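Side-chain contact in glutathione S-transferase (Burkholderia glumae, PDB 4ISD), which binds glutathione and probably conjugates it to electrophilic substrates, as other members of the glutathione S-transferase family do: residues A[160-163]-A[169-172]. Residues are numbered along the deposited sequence; the frame is centred on the assembly and turned at random.
Sequences YGVF and ADTD
D170, near the start of helix 168-177, turns its carboxylate back onto the loop at G161 and V162, and the polar part of the contact is built on that one group. The backbone N-H of V162 points at D170 OD1, with 2.8 Å from N to OD1 and an almost straight N-H...O angle of 172°. It arrives on the syn side of the carboxylate, 24° out of its plane. OD1 also bonds to the hydroxyl of Y194 on helix 189-199, while OD2 accepts the backbone N-H of C167, so the aspartate acts as the N3 residue of a capping box, at least for that half of the motif. A water takes the N-H of F163, 2.9 Å from N to the water oxygen; its link to D170 OD2 is doubtful, because the separation is unusually short.

The direction a CB would take from G161 runs at the carboxylate, so the absence of a side chain lets D170 lie against the backbone, with OD1 3.4 Å from G161 CA. With CG beside the backbone N (chi1 -65°), the carboxylate of D170 comes back toward the helix's N-terminal end, within reach of both C167 N and the loop at V162.

Apolar groups lie next to the carboxylate. V162 flanks it, CG2 lying 3.2 Å from D170 OD1, and the same methyl sits over one face of the F163 ring. The compact methyl of A169 meets that ring at its edge, CB to CE2 being 4.5 Å; F163 also packs on L103 and A104 of helix 98-113.

A buried aspartate that both caps a helix and ties down the preceding loop is consistent with the N-capping motif known in the C-terminal domain of glutathione transferases. Three N-H or O-H donors of the protein would together stabilise its negative charge, probably keeping it ionised.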
loop_
_atom_site.group_PDB
_atom_site.type_symbol
_atom_site.label_atom_id
_atom_site.label_comp_id
_atom_site.label_asym_id
_atom_site.label_seq_id
_atom_site.Cartn_x
_atom_site.Cartn_y
_atom_site.Cartn_z
ATOM N N TYR A 160 0.330 16.041 -18.101
ATOM C CA TYR A 160 1.610 16.159 -17.421
ATOM C C TYR A 160 1.888 14.945 -16.540
ATOM O O TYR A 160 2.969 14.352 -16.605
ATOM C CB TYR A 160 1.676 17.449 -16.604
ATOM C CG TYR A 160 2.919 17.542 -15.755
ATOM C CD1 TYR A 160 4.103 18.051 -16.274
ATOM C CD2 TYR A 160 2.914 17.108 -14.443
ATOM C CE1 TYR A 160 5.247 18.130 -15.500
ATOM C CE2 TYR A 160 4.044 17.178 -13.668
ATOM C CZ TYR A 160 5.204 17.693 -14.200
ATOM O OH TYR A 160 6.326 17.766 -13.417
ATOM N N GLY A 161 0.915 14.604 -15.694
ATOM C CA GLY A 161 0.962 13.384 -14.903
ATOM C C GLY A 161 0.042 12.359 -15.548
ATOM O O GLY A 161 -0.632 12.668 -16.536
ATOM N N VAL A 162 0.020 11.142 -15.012
ATOM C CA VAL A 162 -0.869 10.100 -15.527
ATOM C C VAL A 162 -2.343 10.500 -15.389
ATOM O O VAL A 162 -3.199 10.051 -16.159
ATOM C CB VAL A 162 -0.639 8.702 -14.834
ATOM C CG1 VAL A 162 0.703 8.091 -15.242
ATOM C CG2 VAL A 162 -0.737 8.813 -13.326
ATOM N N PHE A 163 -2.644 11.342 -14.410
ATOM C CA PHE A 163 -4.027 11.753 -14.215
ATOM C C PHE A 163 -4.266 13.207 -14.654
ATOM O O PHE A 163 -5.386 13.710 -14.598
ATOM C CB PHE A 163 -4.464 11.504 -12.761
ATOM C CG PHE A 163 -4.243 10.089 -12.301
ATOM C CD1 PHE A 163 -4.894 9.032 -12.931
ATOM C CD2 PHE A 163 -3.381 9.810 -11.244
ATOM C CE1 PHE A 163 -4.688 7.721 -12.523
ATOM C CE2 PHE A 163 -3.169 8.488 -10.826
ATOM C CZ PHE A 163 -3.825 7.450 -11.466
ATOM N N ALA A 169 1.825 9.795 -6.976
ATOM C CA ALA A 169 1.840 8.544 -7.741
ATOM C C ALA A 169 2.756 8.626 -8.943
ATOM O O ALA A 169 3.351 7.617 -9.318
ATOM C CB ALA A 169 0.451 8.164 -8.190
ATOM N N ASP A 170 2.857 9.828 -9.535
ATOM C CA ASP A 170 3.685 10.075 -10.726
ATOM C C ASP A 170 5.178 9.953 -10.452
ATOM O O ASP A 170 5.911 9.387 -11.262
ATOM C CB ASP A 170 3.403 11.447 -11.342
ATOM C CG ASP A 170 1.998 11.560 -11.895
ATOM O OD1 ASP A 170 1.691 10.802 -12.845
ATOM O OD2 ASP A 170 1.208 12.408 -11.388
ATOM N N THR A 171 5.630 10.495 -9.321
ATOM C CA THR A 171 7.021 10.306 -8.906
ATOM C C THR A 171 7.299 8.814 -8.763
ATOM O O THR A 171 8.315 8.307 -9.245
ATOM C CB THR A 171 7.308 10.946 -7.542
ATOM O OG1 THR A 171 6.793 12.281 -7.518
ATOM C CG2 THR A 171 8.805 10.976 -7.271
ATOM N N ASP A 172 6.378 8.119 -8.098
ATOM C CA ASP A 172 6.527 6.695 -7.847
ATOM C C ASP A 172 6.590 5.921 -9.145
ATOM O O ASP A 172 7.430 5.027 -9.307
ATOM C CB ASP A 172 5.359 6.188 -7.004
ATOM C CG ASP A 172 5.467 6.614 -5.565
ATOM O OD1 ASP A 172 6.560 7.114 -5.184
ATOM O OD2 ASP A 172 4.468 6.438 -4.825
HETATM O O HOH W 1 -1.115 12.422 -12.236
#